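Local coordinates for uncharacterized protein (Bacteroides caccae, PDB 4L7A) that is of unknown function but is probably a zinc-dependent metallopeptidase, at residues Asn36-Tyr41 with Ala90-Leu96; Lys104-Thr108 with Val118-Met122. All blocks are in the same frame, centred on the assembly; numbering follows the deposited sequence. Where two conformers were deposited one is given.

Contact 1: Asn36-Tyr41 with Ala90-Leu96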
loop_
_atom_site.group_PDB
_atom_site.type_symbol
_atom_site.label_atom_id
_atom_site.label_comp_id
_atom_site.label_asym_id
_atom_site.label_seq_id
_atom_site.Cartn_x
_atom_site.Cartn_y
_atom_site.Cartn_z
ATOM N N ASN A 36 -1.634 17.248 0.245
ATOM C CA ASN A 36 -3.087 17.419 0.437
ATOM C C ASN A 36 -3.747 16.147 0.988
ATOM O O ASN A 36 -4.803 15.748 0.565
ATOM C CB ASN A 36 -3.778 17.883 -0.859
ATOM C CG ASN A 36 -3.166 19.149 -1.417
ATOM O OD1 ASN A 36 -3.021 19.303 -2.616
ATOM N ND2 ASN A 36 -2.785 20.048 -0.545
ATOM N N ILE A 37 -3.100 15.513 1.942
ATOM C CA ILE A 37 -3.648 14.333 2.601
ATOM C C ILE A 37 -4.061 14.707 3.999
ATOM O O ILE A 37 -3.305 15.271 4.758
ATOM C CB ILE A 37 -2.640 13.164 2.675
ATOM C CG1 ILE A 37 -2.262 12.690 1.277
ATOM C CG2 ILE A 37 -3.226 12.035 3.460
ATOM C CD1 ILE A 37 -1.039 11.769 1.238
ATOM N N ASP A 38 -5.264 14.337 4.367
ATOM C CA ASP A 38 -5.724 14.580 5.718
ATOM C C ASP A 38 -5.465 13.304 6.487
ATOM O O ASP A 38 -6.153 12.287 6.297
ATOM C CB ASP A 38 -7.198 14.995 5.626
ATOM C CG ASP A 38 -7.817 15.385 6.953
ATOM O OD1 ASP A 38 -7.111 15.588 7.973
ATOM O OD2 ASP A 38 -9.062 15.459 6.966
ATOM N N PHE A 39 -4.496 13.325 7.384
ATOM C CA PHE A 39 -4.176 12.158 8.225
ATOM C C PHE A 39 -4.812 12.284 9.606
ATOM O O PHE A 39 -4.430 13.133 10.379
ATOM C CB PHE A 39 -2.665 12.078 8.338
ATOM C CG PHE A 39 -2.109 10.811 8.974
ATOM C CD1 PHE A 39 -2.194 10.585 10.334
ATOM C CD2 PHE A 39 -1.350 9.904 8.210
ATOM C CE1 PHE A 39 -1.610 9.484 10.893
ATOM C CE2 PHE A 39 -0.759 8.778 8.780
ATOM C CZ PHE A 39 -0.918 8.568 10.130
ATOM N N LYS A 40 -5.764 11.423 9.936
ATOM C CA LYS A 40 -6.520 11.572 11.180
ATOM C C LYS A 40 -6.188 10.475 12.192
ATOM O O LYS A 40 -6.168 9.285 11.854
ATOM C CB LYS A 40 -8.011 11.559 10.891
ATOM C CG LYS A 40 -8.477 12.628 9.927
ATOM C CD LYS A 40 -9.967 12.818 10.047
ATOM C CE LYS A 40 -10.510 13.742 8.977
ATOM N NZ LYS A 40 -11.985 13.774 9.071
ATOM N N TYR A 41 -5.895 10.886 13.420
ATOM C CA TYR A 41 -5.659 9.949 14.499
ATOM C C TYR A 41 -6.595 10.150 15.653
ATOM O O TYR A 41 -6.800 9.218 16.432
ATOM C CB TYR A 41 -4.235 10.023 14.980
ATOM C CG TYR A 41 -3.916 11.291 15.672
ATOM C CD1 TYR A 41 -3.625 12.434 14.951
ATOM C CD2 TYR A 41 -3.916 11.357 17.051
ATOM C CE1 TYR A 41 -3.344 13.642 15.605
ATOM C CE2 TYR A 41 -3.662 12.549 17.710
ATOM C CZ TYR A 41 -3.350 13.685 16.973
ATOM O OH TYR A 41 -3.119 14.845 17.633
ATOM N N ALA A 90 -2.433 9.843 -4.603
ATOM C CA ALA A 90 -2.538 9.861 -3.155
ATOM C C ALA A 90 -3.962 9.700 -2.728
ATOM O O ALA A 90 -4.853 10.061 -3.420
ATOM C CB ALA A 90 -1.981 11.159 -2.584
ATOM N N PRO A 91 -4.182 9.087 -1.575
ATOM C CA PRO A 91 -5.534 9.104 -1.094
ATOM C C PRO A 91 -5.843 10.525 -0.605
ATOM O O PRO A 91 -4.939 11.292 -0.357
ATOM C CB PRO A 91 -5.482 8.155 0.110
ATOM C CG PRO A 91 -4.125 8.331 0.658
ATOM C CD PRO A 91 -3.212 8.680 -0.541
ATOM N N LYS A 92 -7.102 10.845 -0.392
ATOM C CA LYS A 92 -7.473 12.122 0.284
ATOM C C LYS A 92 -7.390 12.072 1.806
ATOM O O LYS A 92 -7.154 13.086 2.474
ATOM C CB LYS A 92 -8.905 12.559 -0.080
ATOM C CG LYS A 92 -9.211 12.659 -1.590
ATOM C CD LYS A 92 -8.475 13.812 -2.302
ATOM C CE LYS A 92 -7.834 13.357 -3.660
ATOM N NZ LYS A 92 -6.477 13.986 -3.779
ATOM N N VAL A 93 -7.665 10.905 2.378
ATOM C CA VAL A 93 -7.742 10.764 3.832
ATOM C C VAL A 93 -7.158 9.430 4.287
ATOM O O VAL A 93 -7.359 8.397 3.617
ATOM C CB VAL A 93 -9.224 10.873 4.298
ATOM C CG1 VAL A 93 -9.341 10.583 5.792
ATOM C CG2 VAL A 93 -9.777 12.252 4.029
ATOM N N ILE A 94 -6.376 9.477 5.364
ATOM C CA ILE A 94 -5.851 8.299 6.050
ATOM C C ILE A 94 -6.390 8.374 7.491
ATOM O O ILE A 94 -6.338 9.462 8.094
ATOM C CB ILE A 94 -4.335 8.240 5.996
ATOM C CG1 ILE A 94 -3.850 8.066 4.565
ATOM C CG2 ILE A 94 -3.827 7.046 6.760
ATOM C CD1 ILE A 94 -2.385 8.382 4.368
ATOM N N HIS A 95 -7.042 7.308 7.990
ATOM C CA HIS A 95 -7.525 7.292 9.391
ATOM C C HIS A 95 -6.769 6.205 10.079
ATOM O O HIS A 95 -6.624 5.145 9.506
ATOM C CB HIS A 95 -8.977 6.860 9.494
ATOM C CG HIS A 95 -9.952 7.906 9.093
ATOM N ND1 HIS A 95 -11.317 7.713 9.182
ATOM C CD2 HIS A 95 -9.781 9.175 8.660
ATOM C CE1 HIS A 95 -11.950 8.812 8.795
ATOM N NE2 HIS A 95 -11.037 9.716 8.477
ATOM N N LEU A 96 -6.309 6.442 11.283
ATOM C CA LEU A 96 -5.780 5.375 12.120
ATOM C C LEU A 96 -6.831 5.080 13.164
ATOM O O LEU A 96 -7.378 6.006 13.786
ATOM C CB LEU A 96 -4.498 5.780 12.823
ATOM C CG LEU A 96 -3.364 6.280 11.983
ATOM C CD1 LEU A 96 -2.114 6.373 12.835
ATOM C CD2 LEU A 96 -3.120 5.329 10.822
HETATM O O HOH W 1 -4.437 13.866 -1.500
HETATM O O HOH W 2 -8.166 7.197 16.030
#

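Contact 2: Lys104-Thr108 with Val118-Met122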
loop_
_atom_site.group_PDB
_atom_site.type_symbol
_atom_site.label_atom_id
_atom_site.label_comp_id
_atom_site.label_asym_id
_atom_site.label_seq_id
_atom_site.Cartn_x
_atom_site.Cartn_y
_atom_site.Cartn_z
ATOM N N LYS A 104 -8.952 -9.475 12.771
ATOM C CA LYS A 104 -10.111 -9.005 11.986
ATOM C C LYS A 104 -9.675 -8.122 10.803
ATOM O O LYS A 104 -10.380 -7.182 10.488
ATOM C CB LYS A 104 -11.033 -8.087 12.807
ATOM C CG LYS A 104 -11.467 -8.569 14.149
ATOM C CD LYS A 104 -12.573 -9.531 14.065
ATOM C CE LYS A 104 -13.378 -9.492 15.330
ATOM N NZ LYS A 104 -14.111 -10.781 15.449
ATOM N N GLY A 105 -8.518 -8.349 10.200
ATOM C CA GLY A 105 -8.043 -7.435 9.144
ATOM C C GLY A 105 -7.409 -6.142 9.618
ATOM O O GLY A 105 -7.638 -5.717 10.717
ATOM N N THR A 106 -6.594 -5.516 8.783
ATOM C CA THR A 106 -5.800 -4.389 9.217
ATOM C C THR A 106 -6.066 -3.078 8.489
ATOM O O THR A 106 -5.363 -2.095 8.710
ATOM C CB THR A 106 -4.365 -4.775 9.019
ATOM O OG1 THR A 106 -4.215 -5.291 7.685
ATOM C CG2 THR A 106 -3.982 -5.869 10.039
ATOM N N TYR A 107 -7.046 -3.057 7.589
ATOM C CA TYR A 107 -7.383 -1.870 6.818
ATOM C C TYR A 107 -8.841 -1.946 6.360
ATOM O O TYR A 107 -9.422 -3.050 6.281
ATOM C CB TYR A 107 -6.479 -1.731 5.567
ATOM C CG TYR A 107 -6.829 -2.729 4.479
ATOM C CD1 TYR A 107 -6.368 -4.062 4.518
ATOM C CD2 TYR A 107 -7.716 -2.383 3.468
ATOM C CE1 TYR A 107 -6.764 -4.997 3.529
ATOM C CE2 TYR A 107 -8.108 -3.324 2.471
ATOM C CZ TYR A 107 -7.648 -4.606 2.515
ATOM O OH TYR A 107 -8.106 -5.468 1.498
ATOM N N THR A 108 -9.399 -0.772 6.071
ATOM C CA THR A 108 -10.535 -0.662 5.185
ATOM C C THR A 108 -10.333 0.470 4.226
ATOM O O THR A 108 -9.407 1.286 4.389
ATOM C CB THR A 108 -11.882 -0.435 5.886
ATOM O OG1 THR A 108 -11.846 0.819 6.582
ATOM C CG2 THR A 108 -12.144 -1.528 6.830
ATOM N N VAL A 118 -8.287 5.657 3.164
ATOM C CA VAL A 118 -7.630 4.431 3.683
ATOM C C VAL A 118 -7.677 4.492 5.214
ATOM O O VAL A 118 -7.269 5.486 5.810
ATOM C CB VAL A 118 -6.173 4.316 3.234
ATOM C CG1 VAL A 118 -5.525 2.986 3.696
ATOM C CG2 VAL A 118 -6.023 4.316 1.737
ATOM N N THR A 119 -8.154 3.436 5.833
ATOM C CA THR A 119 -8.155 3.325 7.249
ATOM C C THR A 119 -7.220 2.217 7.627
ATOM O O THR A 119 -7.304 1.143 7.069
ATOM C CB THR A 119 -9.551 2.970 7.760
ATOM O OG1 THR A 119 -10.436 4.040 7.422
ATOM C CG2 THR A 119 -9.551 2.778 9.260
ATOM N N LEU A 120 -6.320 2.478 8.558
ATOM C CA LEU A 120 -5.425 1.487 9.027
ATOM C C LEU A 120 -5.750 1.177 10.490
ATOM O O LEU A 120 -5.818 2.087 11.321
ATOM C CB LEU A 120 -4.005 1.978 8.939
ATOM C CG LEU A 120 -3.531 2.556 7.612
ATOM C CD1 LEU A 120 -2.129 3.032 7.752
ATOM C CD2 LEU A 120 -3.614 1.465 6.559
ATOM N N TYR A 121 -5.881 -0.113 10.789
ATOM C CA TYR A 121 -6.114 -0.601 12.118
ATOM C C TYR A 121 -4.750 -0.986 12.685
ATOM O O TYR A 121 -3.968 -1.740 12.059
ATOM C CB TYR A 121 -7.107 -1.787 12.086
ATOM C CG TYR A 121 -8.481 -1.336 11.713
ATOM C CD1 TYR A 121 -8.904 -1.260 10.409
ATOM C CD2 TYR A 121 -9.393 -0.977 12.707
ATOM C CE1 TYR A 121 -10.198 -0.800 10.102
ATOM C CE2 TYR A 121 -10.657 -0.553 12.420
ATOM C CZ TYR A 121 -11.057 -0.437 11.120
ATOM O OH TYR A 121 -12.360 -0.003 10.905
HETATM N N MSE A 122 -4.481 -0.477 13.885
HETATM C CA MSE A 122 -3.188 -0.658 14.516
HETATM C C MSE A 122 -3.256 -0.833 16.022
HETATM O O MSE A 122 -4.236 -0.499 16.633
HETATM C CB MSE A 122 -2.232 0.537 14.209
HETATM C CG MSE A 122 -2.879 1.869 13.989
HETATM SE SE MSE A 122 -3.688 2.767 15.545
HETATM C CE MSE A 122 -2.109 3.555 16.359
HETATM O O HOH W 3 -11.633 3.550 4.935
HETATM O O HOH W 4 -13.374 0.826 8.775
#

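Contact 1: Asn36-Tyr41 with Ala90-Leu96
Ala90 opens the contact with its CB 4.0 Å from Ile37 CD1, and the ring of Pro91 lies on the same side chain (CD to Ile37 CD1, 4.2 Å). One water bridges Pro91 O (2.9 Å) and Asn36 O (2.8 Å), and Lys92 NZ donates to it. Lys92 O then accepts from Asp38 N (3.0 Å, 176°), the first rung of a regular parallel ladder. The strand axes, 4.7 Å apart at 9°, show parallel pairing; 38-40 is outermost in a four-stranded mixed sheet, helix 59-81 lying in the crossover. Val93 pairs with Asp38 and sets its CG2 4.1 Å from Asp38 CB. Ile94 bonds twice, N to Asp38 O (3.0 Å) and O to Lys40 N (2.8 Å); its CD1 meets Ile37 CG2 at 3.9 Å on the face carrying Phe39, which helices 17-35 and 59-81 cover. On the other face His95 NE2 lies 3.6 Å from Lys40 CD. Leu96 N donates to Lys40 O (2.9 Å), while its CD1 touches Phe39 CZ at 3.7 Å.

Contact 2: Lys104-Thr108 with Val118-Met122
Gly105 approaches the partner strand through its backbone: its O lies 4.2 Å from Tyr121 CB. With phi/psi of 79/158°, a CB here would collide with the carbonyl oxygen of Lys104, so the conformation suits glycine. At Thr106 the hydrogen bonding begins, Tyr121 N donating to Thr106 O at 2.9 Å and 170°. The same oxygen receives a CA-H...O contact from Leu120 CA at 3.6 Å. The CA-to-CB bond of Thr106 points away from 118-122, and its OG1 is hydrogen-bonded to Tyr137 O of helix 131-153. Tyr107 faces Leu120 as a non-hydrogen-bonded antiparallel pair with CA atoms 4.5 Å apart; Tyr107 CB is 4.4 Å from Leu120 CD2, and Tyr107 CA is 3.0 Å from Thr119 O. The Tyr107 ring leads off to Val141 on helix 131-153. Thr108 and Thr119 form the hydrogen-bonded pair: Thr108 N to Thr119 O at 3.0 Å (148°) and Thr119 N to Thr108 O at 2.9 Å (173°). Their side chains share one face, where Thr108 OG1 lies 3.4 Å from Thr119 CB and Thr108 CG2 meets the edge of the Tyr121 ring, 3.9 Å from CE1. One water links Thr108 OG1 (3.2 Å) to Thr119 OG1 (2.8 Å), and another links Thr108 OG1 (2.7 Å) to Tyr121 OH (2.5 Å). A non-hydrogen-bonded pair then a hydrogen-bonded pair, with end-to-end directions 151° apart, shows antiparallel pairing. Strands 107-112 and 115-122, joined by two residues, form a beta hairpin; its open end, the first strand's start beside the second's end, packs on the HEXXH-bearing helix, consistent with a zincin edge strand.

Contacts 1 and 2, their centres about 13 Å apart, belong to one four-stranded sheet ordered 38-40, 93-98, 115-122, 107-112, so each contains one of its outermost strands. The inner strands 93-98 and 115-122 join them directly: His95 N lies 2.9 Å from Val118 O and His95 O 2.8 Å from Leu120 N, both probable hydrogen bonds. Contact 1 and this central junction are parallel, whereas contact 2 is antiparallel. Side chains follow the same continuity, Leu96 resting on Leu120 and His95 on Thr119. No metal is among the atoms of either contact, but helix 131-153, on which Thr106, Tyr107 and Leu120 pack, carries an HEXXH sequence, consistent with zinc binding beside contact 2 and 107-112 as a zincin edge strand.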